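Long-range contacts in phosphodiesterase (Salpingoeca rosetta, PDB 7CJ3), which binds retinal within its bacteriorhodopsin-like, helical transmembrane domain: residues S92-Y97 against L142-L147; S120-P125 against L242-Y247; L107-L112 against W127-A132. All coordinates share one frame; numbering follows the deposited sequence.

Followed from the N terminus, the chain enters helix 86-111, passes 92-97 and 107-112, turns through a small antiparallel hairpin and returns along helix 128-149. Contact 3 closes the shorter loop, joining 107-112 to 127-132 beside the hairpin. Contact 1 joins 92-97 to 142-147 on the same two helices and so encloses contact 3; their centres lie about 22 Å apart, on opposite sides of the chain's centre. Contact 2 crosses both: 120-125, the hairpin turn, reaches far ahead in sequence to 242-247 at the end of helix 235-245. Together they pair two neighbouring helices at two levels and fasten their connection to a later part of the bundle.

Contact 1: residues S92-Y97 against L142-L147; sequences SGILAY and LYWCGL. With OLC ((2R)-2,3-dihydroxypropyl (9Z)-octadec-9-enoate), chain Q.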
loop_
_atom_site.group_PDB
_atom_site.type_symbol
_atom_site.label_atom_id
_atom_site.label_comp_id
_atom_site.label_asym_id
_atom_site.label_seq_id
_atom_site.Cartn_x
_atom_site.Cartn_y
_atom_site.Cartn_z
ATOM N N SER B 92 -1.937 13.977 12.050
ATOM C CA SER B 92 -1.633 12.546 11.765
ATOM C C SER B 92 -2.757 11.652 12.309
ATOM O O SER B 92 -2.955 10.555 11.750
ATOM C CB SER B 92 -0.295 12.127 12.286
ATOM O OG SER B 92 -0.182 12.368 13.685
ATOM N N GLY B 93 -3.458 12.119 13.354
ATOM C CA GLY B 93 -4.603 11.431 13.985
ATOM C C GLY B 93 -5.784 11.341 13.037
ATOM O O GLY B 93 -6.329 10.210 12.890
ATOM N N ILE B 94 -6.136 12.456 12.382
ATOM C CA ILE B 94 -7.288 12.561 11.422
ATOM C C ILE B 94 -7.043 11.629 10.221
ATOM O O ILE B 94 -8.010 11.000 9.713
ATOM C CB ILE B 94 -7.552 14.022 10.986
ATOM C CG1 ILE B 94 -7.697 14.966 12.188
ATOM C CG2 ILE B 94 -8.758 14.106 10.077
ATOM C CD1 ILE B 94 -8.232 16.339 11.890
ATOM N N LEU B 95 -5.791 11.498 9.795
ATOM C CA LEU B 95 -5.453 10.636 8.641
ATOM C C LEU B 95 -5.593 9.157 9.040
ATOM O O LEU B 95 -5.990 8.336 8.179
ATOM C CB LEU B 95 -4.052 11.017 8.162
ATOM C CG LEU B 95 -3.979 12.439 7.608
ATOM C CD1 LEU B 95 -2.622 12.727 6.978
ATOM C CD2 LEU B 95 -5.104 12.702 6.615
ATOM N N ALA B 96 -5.318 8.834 10.304
ATOM C CA ALA B 96 -5.455 7.466 10.841
ATOM C C ALA B 96 -6.916 6.993 10.733
ATOM O O ALA B 96 -7.097 5.866 10.263
ATOM C CB ALA B 96 -4.936 7.426 12.250
ATOM N N TYR B 97 -7.909 7.828 11.109
ATOM C CA TYR B 97 -9.361 7.494 11.073
ATOM C C TYR B 97 -9.837 7.367 9.622
ATOM O O TYR B 97 -10.511 6.367 9.260
ATOM C CB TYR B 97 -10.217 8.524 11.822
ATOM C CG TYR B 97 -10.106 8.412 13.328
ATOM C CD1 TYR B 97 -9.403 9.334 14.098
ATOM C CD2 TYR B 97 -10.732 7.364 13.995
ATOM C CE1 TYR B 97 -9.313 9.202 15.481
ATOM C CE2 TYR B 97 -10.640 7.208 15.370
ATOM C CZ TYR B 97 -9.924 8.128 16.119
ATOM O OH TYR B 97 -9.857 7.954 17.477
ATOM N N LEU B 142 -11.155 17.608 3.994
ATOM C CA LEU B 142 -11.292 19.063 3.766
ATOM C C LEU B 142 -11.088 19.803 5.091
ATOM O O LEU B 142 -10.414 20.845 5.081
ATOM C CB LEU B 142 -12.671 19.357 3.160
ATOM C CG LEU B 142 -12.804 19.003 1.684
ATOM C CD1 LEU B 142 -14.242 19.162 1.227
ATOM C CD2 LEU B 142 -11.850 19.846 0.841
ATOM N N TYR B 143 -11.647 19.294 6.192
ATOM C CA TYR B 143 -11.507 19.918 7.532
ATOM C C TYR B 143 -10.027 19.881 7.918
ATOM O O TYR B 143 -9.517 20.825 8.522
ATOM C CB TYR B 143 -12.411 19.236 8.565
ATOM C CG TYR B 143 -12.034 19.530 9.998
ATOM C CD1 TYR B 143 -12.474 20.681 10.632
ATOM C CD2 TYR B 143 -11.204 18.672 10.705
ATOM C CE1 TYR B 143 -12.108 20.967 11.936
ATOM C CE2 TYR B 143 -10.832 18.940 12.010
ATOM C CZ TYR B 143 -11.270 20.101 12.620
ATOM O OH TYR B 143 -10.894 20.371 13.903
ATOM N N TRP B 144 -9.349 18.788 7.580
ATOM C CA TRP B 144 -7.895 18.606 7.798
ATOM C C TRP B 144 -7.112 19.675 7.014
ATOM O O TRP B 144 -6.062 20.154 7.505
ATOM C CB TRP B 144 -7.527 17.181 7.382
ATOM C CG TRP B 144 -6.091 16.800 7.533
ATOM C CD1 TRP B 144 -5.551 16.055 8.526
ATOM C CD2 TRP B 144 -5.020 17.101 6.620
ATOM N NE1 TRP B 144 -4.209 15.884 8.316
ATOM C CE2 TRP B 144 -3.853 16.505 7.147
ATOM C CE3 TRP B 144 -4.921 17.815 5.412
ATOM C CZ2 TRP B 144 -2.612 16.603 6.508
ATOM C CZ3 TRP B 144 -3.702 17.896 4.781
ATOM C CH2 TRP B 144 -2.560 17.301 5.320
ATOM N N CYS B 145 -7.590 20.037 5.822
ATOM C CA CYS B 145 -6.924 21.026 4.938
ATOM C C CYS B 145 -6.940 22.373 5.654
ATOM O O CYS B 145 -5.905 23.097 5.555
ATOM C CB CYS B 145 -7.591 21.116 3.566
ATOM S SG CYS B 145 -7.249 19.697 2.477
ATOM N N GLY B 146 -8.067 22.666 6.337
ATOM C CA GLY B 146 -8.310 23.848 7.198
ATOM C C GLY B 146 -7.294 23.991 8.328
ATOM O O GLY B 146 -6.781 25.103 8.520
ATOM N N LEU B 147 -6.989 22.913 9.051
ATOM C CA LEU B 147 -6.004 22.959 10.160
ATOM C C LEU B 147 -4.614 23.247 9.602
ATOM O O LEU B 147 -3.904 24.080 10.207
ATOM C CB LEU B 147 -6.020 21.638 10.935
ATOM C CG LEU B 147 -7.345 21.291 11.611
ATOM C CD1 LEU B 147 -7.161 20.058 12.488
ATOM C CD2 LEU B 147 -7.880 22.478 12.402
HETATM C C18 OLC Q . -3.554 -1.138 11.788
HETATM C C10 OLC Q . -9.720 3.510 12.868
HETATM C C9 OLC Q . -8.871 4.258 13.586
HETATM C C17 OLC Q . -4.897 -1.690 11.337
HETATM C C11 OLC Q . -9.204 2.166 12.415
HETATM C C8 OLC Q . -7.455 3.796 13.901
HETATM C C24 OLC Q . -8.564 11.174 23.526
HETATM C C16 OLC Q . -6.036 -0.645 11.335
HETATM C C12 OLC Q . -10.213 1.169 11.854
HETATM C C7 OLC Q . -6.827 4.474 15.115
HETATM C C15 OLC Q . -7.354 -1.288 10.822
HETATM C C13 OLC Q . -9.509 -0.203 11.731
HETATM C C6 OLC Q . -6.863 5.997 15.083
HETATM C C14 OLC Q . -8.533 -0.350 10.548
HETATM C C5 OLC Q . -5.688 6.578 15.907
HETATM C C4 OLC Q . -6.076 7.212 17.243
HETATM C C3 OLC Q . -5.603 8.659 17.380
HETATM C C2 OLC Q . -6.519 9.483 18.297
HETATM C C21 OLC Q . -7.297 10.918 21.375
HETATM C C1 OLC Q . -6.126 9.368 19.769
HETATM C C22 OLC Q . -7.201 10.775 22.907
HETATM O O19 OLC Q . -5.804 8.297 20.269
HETATM O O25 OLC Q . -9.133 10.246 24.477
HETATM O O23 OLC Q . -6.782 9.444 23.268
HETATM O O20 OLC Q . -6.124 10.542 20.657
#
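Leu95 and Ile94 of helix 86-111 meet the indole of Trp144 on helix 128-149 from two directions, Leu95 over a face and Ile94 at an edge. The segments run antiparallel at 171°, with axes 10.5 Å apart, a gap that needs large side chains. Trp144 and Ile94 supply most of the filling. In Trp144, CG lies anti to the backbone N (chi1 -180°), which starts the ring off toward the partner helix. The Leu95 side chain crosses it at about a right angle. Its CD2 sits 3.9 Å from the centroid of the five-membered ring of Trp144, 19° off the normal, a CH-pi contact displaced toward the rim, while Leu95 CG approaches Trp144 NE1 to 3.5 Å. A forked leucine suits this place because CD2 can lie over the five-membered ring while CD1, on the same side, follows the rim by NE1 and CZ2. NE1 is buried, but its N-H is satisfied by the carbonyl O of Leu91, one turn before Leu95.

Ile94 turns its branching carbon and its longer arm to different partners. CB, with CG2 beside it, lies at the indole edge, 3.8 Å from Trp144 CD1, while the longer arm reaches between two further residues: CD1 touches Tyr143 CE2 at 3.7 Å, again at the ring edge, and Leu147 CD1 at 3.9 Å. Tyr97 has its own partner, the lipid OLC, whose C6 stands 3.8 Å above the tyrosine ring, over its centre.

This is buried apolar packing inside a rhodopsin-type bundle, and several helices close round it. Leu95 also touches Asp76 of helix 58-81 and Met272 of helix 250-277, and Trp144 meets the same Met272 together with Leu225 of helix 219-233. Ile94 rests on Val21 of helix 17-41.

Contact 2: residues S120-P125 against L242-Y247; sequences STQGNP and LRRQGY
Gln122 reaches from the turn of a small antiparallel hairpin to Arg244, in the last turn of a helix that closes with a Schellman motif. Gly246 suits that ending: at its backbone angles, with phi positive, a CB would be forced against the preceding carbonyl O, which calls for glycine. Tyr247 N reaches back to Leu242 O at 3.0 Å. Carbonyls of a final helical turn run short of backbone donors, and an amide side chain from another part of the chain can serve them. The Gln122 chain bends at chi2, which swings CD round toward the helix end. Its amide oxygen is held from its own segment, since Thr121 OG1 donates to Gln122 OE1 at 2.7 Å, a bond likely to steady the amide and orient NE2 toward the helix.

Thr121 suits its place because one short hydroxyl serves twice: set between the backbone N and the carbonyl carbon (chi1 54°), OG1 makes that bond and also packs 3.6 Å from Arg244 CG. Asn124 adds a looser touch, ND2 standing 4.1 Å from Arg243 CD.

Both arginines, bent at chi3, meet the loop with aliphatic carbons and backbone, while their guanidinium groups are bound by other residues. Arg243 forms salt bridges with Glu254 and Glu240; Arg244 bonds to Ser173 and Gly170. The bond joining the segments, Gln122 NE2 to Arg244 O, spans 2.6 Å with a nearly straight N-H...O angle of 169°; the acceptor lies in the glutamine amide plane, while NE2 stands 68° out of the plane of the Arg244 carbonyl.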
loop_
_atom_site.group_PDB
_atom_site.type_symbol
_atom_site.label_atom_id
_atom_site.label_comp_id
_atom_site.label_asym_id
_atom_site.label_seq_id
_atom_site.Cartn_x
_atom_site.Cartn_y
_atom_site.Cartn_z
ATOM N N SER B 120 -28.857 3.462 -14.384
ATOM C CA SER B 120 -29.760 3.654 -15.553
ATOM C C SER B 120 -28.982 3.453 -16.856
ATOM O O SER B 120 -29.569 2.912 -17.818
ATOM C CB SER B 120 -30.388 5.033 -15.563
ATOM O OG SER B 120 -30.771 5.463 -14.261
ATOM N N THR B 121 -27.721 3.892 -16.901
ATOM C CA THR B 121 -26.916 3.961 -18.143
ATOM C C THR B 121 -26.511 2.556 -18.598
ATOM O O THR B 121 -26.593 2.304 -19.791
ATOM C CB THR B 121 -25.756 4.946 -17.981
ATOM O OG1 THR B 121 -24.989 4.619 -16.823
ATOM C CG2 THR B 121 -26.267 6.366 -17.867
ATOM N N GLN B 122 -26.091 1.669 -17.706
ATOM C CA GLN B 122 -25.533 0.331 -18.099
ATOM C C GLN B 122 -26.157 -0.805 -17.279
ATOM O O GLN B 122 -25.965 -1.953 -17.655
ATOM C CB GLN B 122 -24.012 0.298 -17.915
ATOM C CG GLN B 122 -23.246 1.046 -18.993
ATOM C CD GLN B 122 -23.094 2.516 -18.737
ATOM O OE1 GLN B 122 -23.019 2.978 -17.595
ATOM N NE2 GLN B 122 -23.002 3.266 -19.825
ATOM N N GLY B 123 -26.880 -0.501 -16.200
ATOM C CA GLY B 123 -27.316 -1.524 -15.241
ATOM C C GLY B 123 -26.133 -2.099 -14.469
ATOM O O GLY B 123 -26.209 -3.271 -14.038
ATOM N N ASN B 124 -25.079 -1.292 -14.308
ATOM C CA ASN B 124 -23.863 -1.585 -13.508
ATOM C C ASN B 124 -24.207 -1.330 -12.054
ATOM O O ASN B 124 -25.109 -0.558 -11.756
ATOM C CB ASN B 124 -22.661 -0.726 -13.934
ATOM C CG ASN B 124 -21.908 -1.273 -15.136
ATOM O OD1 ASN B 124 -22.119 -2.407 -15.540
ATOM N ND2 ASN B 124 -21.031 -0.481 -15.716
ATOM N N PRO B 125 -23.502 -1.973 -11.097
ATOM C CA PRO B 125 -23.774 -1.730 -9.674
ATOM C C PRO B 125 -23.230 -0.384 -9.164
ATOM O O PRO B 125 -22.169 0.028 -9.554
ATOM C CB PRO B 125 -23.115 -2.917 -8.956
ATOM C CG PRO B 125 -22.118 -3.507 -9.954
ATOM C CD PRO B 125 -22.469 -2.992 -11.339
ATOM N N LEU B 242 -16.442 8.529 -18.105
ATOM C CA LEU B 242 -15.948 7.579 -19.137
ATOM C C LEU B 242 -16.707 6.252 -19.081
ATOM O O LEU B 242 -16.863 5.624 -20.149
ATOM C CB LEU B 242 -14.459 7.331 -18.905
ATOM C CG LEU B 242 -13.543 8.473 -19.346
ATOM C CD1 LEU B 242 -12.121 8.278 -18.834
ATOM C CD2 LEU B 242 -13.548 8.593 -20.858
ATOM N N ARG B 243 -17.114 5.800 -17.888
ATOM C CA ARG B 243 -17.804 4.497 -17.746
ATOM C C ARG B 243 -19.280 4.660 -18.144
ATOM O O ARG B 243 -19.796 3.813 -18.919
ATOM C CB ARG B 243 -17.623 3.959 -16.333
ATOM C CG ARG B 243 -18.187 2.554 -16.174
ATOM C CD ARG B 243 -17.846 1.937 -14.839
ATOM N NE ARG B 243 -18.093 2.788 -13.684
ATOM C CZ ARG B 243 -17.511 2.664 -12.492
ATOM N NH1 ARG B 243 -16.619 1.720 -12.256
ATOM N NH2 ARG B 243 -17.822 3.527 -11.538
ATOM N N ARG B 244 -19.934 5.717 -17.665
ATOM C CA ARG B 244 -21.366 5.976 -17.951
ATOM C C ARG B 244 -21.611 6.104 -19.463
ATOM O O ARG B 244 -22.766 5.848 -19.890
ATOM C CB ARG B 244 -21.836 7.242 -17.229
ATOM C CG ARG B 244 -22.422 6.969 -15.853
ATOM C CD ARG B 244 -22.992 8.172 -15.148
ATOM N NE ARG B 244 -22.600 8.251 -13.765
ATOM C CZ ARG B 244 -23.225 8.965 -12.818
ATOM N NH1 ARG B 244 -24.299 9.688 -13.098
ATOM N NH2 ARG B 244 -22.777 8.934 -11.571
ATOM N N GLN B 245 -20.596 6.529 -20.227
ATOM C CA GLN B 245 -20.701 6.827 -21.690
ATOM C C GLN B 245 -20.383 5.569 -22.510
ATOM O O GLN B 245 -20.774 5.519 -23.664
ATOM C CB GLN B 245 -19.752 7.965 -22.067
ATOM C CG GLN B 245 -20.015 9.276 -21.336
ATOM C CD GLN B 245 -21.280 9.970 -21.776
ATOM O OE1 GLN B 245 -21.866 10.771 -21.055
ATOM N NE2 GLN B 245 -21.721 9.681 -22.993
ATOM N N GLY B 246 -19.695 4.591 -21.929
ATOM C CA GLY B 246 -19.450 3.285 -22.559
ATOM C C GLY B 246 -18.041 3.140 -23.084
ATOM O O GLY B 246 -17.819 2.173 -23.811
ATOM N N TYR B 247 -17.118 4.015 -22.668
ATOM C CA TYR B 247 -15.726 4.124 -23.189
ATOM C C TYR B 247 -14.744 3.220 -22.423
ATOM O O TYR B 247 -13.728 2.860 -23.020
ATOM C CB TYR B 247 -15.273 5.583 -23.155
ATOM C CG TYR B 247 -16.074 6.501 -24.047
ATOM C CD1 TYR B 247 -16.485 6.106 -25.315
ATOM C CD2 TYR B 247 -16.369 7.796 -23.642
ATOM C CE1 TYR B 247 -17.200 6.959 -26.140
ATOM C CE2 TYR B 247 -17.062 8.674 -24.471
ATOM C CZ TYR B 247 -17.493 8.246 -25.716
ATOM O OH TYR B 247 -18.206 9.081 -26.526
#

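Contact 3: residues L107-L112 against W127-A132; sequences LSMATL and WLMRYA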
loop_
_atom_site.group_PDB
_atom_site.type_symbol
_atom_site.label_atom_id
_atom_site.label_comp_id
_atom_site.label_asym_id
_atom_site.label_seq_id
_atom_site.Cartn_x
_atom_site.Cartn_y
_atom_site.Cartn_z
ATOM N N LEU B 107 -12.794 -3.761 2.985
ATOM C CA LEU B 107 -12.872 -5.152 3.523
ATOM C C LEU B 107 -14.305 -5.664 3.359
ATOM O O LEU B 107 -14.468 -6.801 2.898
ATOM C CB LEU B 107 -12.453 -5.193 5.001
ATOM C CG LEU B 107 -12.566 -6.561 5.688
ATOM C CD1 LEU B 107 -11.828 -7.648 4.940
ATOM C CD2 LEU B 107 -12.001 -6.532 7.093
ATOM N N SER B 108 -15.276 -4.823 3.726
ATOM C CA SER B 108 -16.744 -5.060 3.658
ATOM C C SER B 108 -17.175 -5.433 2.235
ATOM O O SER B 108 -17.829 -6.481 2.038
ATOM C CB SER B 108 -17.449 -3.823 4.173
ATOM O OG SER B 108 -17.194 -3.647 5.552
ATOM N N MET B 109 -16.779 -4.607 1.268
ATOM C CA MET B 109 -17.094 -4.763 -0.172
ATOM C C MET B 109 -16.575 -6.099 -0.721
ATOM O O MET B 109 -17.325 -6.755 -1.493
ATOM C CB MET B 109 -16.546 -3.564 -0.947
ATOM C CG MET B 109 -17.405 -2.292 -0.672
ATOM S SD MET B 109 -16.849 -0.802 -1.475
ATOM C CE MET B 109 -16.875 -1.274 -3.189
ATOM N N ALA B 110 -15.395 -6.534 -0.285
ATOM C CA ALA B 110 -14.749 -7.807 -0.702
ATOM C C ALA B 110 -15.434 -9.044 -0.093
ATOM O O ALA B 110 -15.440 -10.070 -0.787
ATOM C CB ALA B 110 -13.274 -7.783 -0.333
ATOM N N THR B 111 -15.921 -8.967 1.159
ATOM C CA THR B 111 -16.261 -10.140 2.030
ATOM C C THR B 111 -17.764 -10.281 2.294
ATOM O O THR B 111 -18.178 -11.415 2.597
ATOM C CB THR B 111 -15.589 -10.110 3.422
ATOM O OG1 THR B 111 -15.740 -8.838 4.063
ATOM C CG2 THR B 111 -14.118 -10.494 3.363
ATOM N N LEU B 112 -18.538 -9.190 2.283
ATOM C CA LEU B 112 -19.971 -9.241 2.692
ATOM C C LEU B 112 -20.865 -8.968 1.482
ATOM O O LEU B 112 -20.367 -8.393 0.494
ATOM C CB LEU B 112 -20.247 -8.254 3.833
ATOM C CG LEU B 112 -19.330 -8.357 5.044
ATOM C CD1 LEU B 112 -19.487 -7.183 5.968
ATOM C CD2 LEU B 112 -19.582 -9.639 5.794
ATOM N N TRP B 127 -22.116 1.135 -5.717
ATOM C CA TRP B 127 -21.680 0.694 -4.373
ATOM C C TRP B 127 -21.932 1.838 -3.394
ATOM O O TRP B 127 -21.106 2.816 -3.380
ATOM C CB TRP B 127 -20.212 0.310 -4.400
ATOM C CG TRP B 127 -19.856 -0.810 -5.328
ATOM C CD1 TRP B 127 -18.854 -0.801 -6.261
ATOM C CD2 TRP B 127 -20.413 -2.137 -5.363
ATOM N NE1 TRP B 127 -18.760 -2.018 -6.876
ATOM C CE2 TRP B 127 -19.710 -2.854 -6.358
ATOM C CE3 TRP B 127 -21.417 -2.799 -4.648
ATOM C CZ2 TRP B 127 -19.997 -4.188 -6.665
ATOM C CZ3 TRP B 127 -21.703 -4.112 -4.966
ATOM C CH2 TRP B 127 -20.994 -4.807 -5.944
ATOM N N LEU B 128 -23.002 1.715 -2.587
ATOM C CA LEU B 128 -23.407 2.746 -1.596
ATOM C C LEU B 128 -22.370 2.823 -0.463
ATOM O O LEU B 128 -22.222 3.893 0.188
ATOM C CB LEU B 128 -24.790 2.342 -1.089
ATOM C CG LEU B 128 -25.914 2.508 -2.123
ATOM C CD1 LEU B 128 -27.154 1.694 -1.744
ATOM C CD2 LEU B 128 -26.263 3.985 -2.290
ATOM N N MET B 129 -21.631 1.737 -0.257
ATOM C CA MET B 129 -20.549 1.663 0.766
ATOM C C MET B 129 -19.376 2.570 0.359
ATOM O O MET B 129 -18.915 3.341 1.215
ATOM C CB MET B 129 -20.076 0.222 0.980
ATOM C CG MET B 129 -19.045 0.079 2.085
ATOM S SD MET B 129 -19.648 0.443 3.747
ATOM C CE MET B 129 -20.283 -1.191 4.124
ATOM N N ARG B 130 -18.947 2.538 -0.904
ATOM C CA ARG B 130 -17.906 3.479 -1.395
ATOM C C ARG B 130 -18.408 4.915 -1.196
ATOM O O ARG B 130 -17.672 5.700 -0.555
ATOM C CB ARG B 130 -17.480 3.217 -2.834
ATOM C CG ARG B 130 -16.257 4.034 -3.243
ATOM C CD ARG B 130 -15.569 3.492 -4.495
ATOM N NE ARG B 130 -16.528 3.215 -5.556
ATOM C CZ ARG B 130 -16.398 2.261 -6.481
ATOM N NH1 ARG B 130 -15.307 1.498 -6.540
ATOM N NH2 ARG B 130 -17.352 2.088 -7.375
ATOM N N TYR B 131 -19.623 5.229 -1.654
ATOM C CA TYR B 131 -20.230 6.575 -1.467
ATOM C C TYR B 131 -20.278 6.918 0.035
ATOM O O TYR B 131 -19.857 8.042 0.393
ATOM C CB TYR B 131 -21.593 6.658 -2.167
ATOM C CG TYR B 131 -21.525 6.931 -3.650
ATOM C CD1 TYR B 131 -21.188 8.201 -4.140
ATOM C CD2 TYR B 131 -21.827 5.943 -4.578
ATOM C CE1 TYR B 131 -21.127 8.471 -5.499
ATOM C CE2 TYR B 131 -21.787 6.197 -5.944
ATOM C CZ TYR B 131 -21.435 7.461 -6.409
ATOM O OH TYR B 131 -21.403 7.710 -7.760
ATOM N N ALA B 132 -20.685 5.984 0.899
ATOM C CA ALA B 132 -20.705 6.173 2.370
ATOM C C ALA B 132 -19.323 6.524 2.912
ATOM O O ALA B 132 -19.198 7.498 3.643
ATOM C CB ALA B 132 -21.236 4.932 3.044
#
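Met109, Trp127 and Met129 form a buried, methionine-rich packing contact between the end of helix 86-111 and the start of helix 128-149, two neighbours in the bundle joined by the short hairpin. The segments run antiparallel at 175°, with Met109 and Met129 facing each other at their closest backbone approach.

Met109 carries the contact. Its chain extends straight to SD and then bends (chi3 58°), placing the methyl CE over a face of Trp127: CE lies 3.9 Å from the centroid of the five-membered ring, 24° off its normal, a CH-pi contact. The sulfur stands farther off, SD to the same centroid being 5.4 Å on an oblique line, a Met-aromatic contact. An unbranched, flexible methionine suits the task, since its chain can pass one neighbour and still lay its end on the indole. That neighbour is Met129, past which it slides in the opposite direction, CG to CG at 4.0 Å. Met129 folds at both later torsions and turns its CE to Ser108 CB, 3.9 Å away. Ser108 is small enough to accept this methyl, and its OG is bonded to Ile104 O within its own helix.

Trp127 occupies the N-cap position of helix 128-149. Its ring also meets Phe116 and, edge-to-face, Tyr62, while the Arg130 guanidinium CZ lies in the indole plane at its edge. Arg130 has a salt bridge to Glu254, and the next residue, Tyr131, touches the retinal as part of its pocket.

Across the contact itself the attraction is therefore probably mainly dispersion between polarisable sulfur, methyl and indole groups, with some CH-pi attraction, while the polar ends of Ser108 and Arg130 find their partners within the helix or on Glu254.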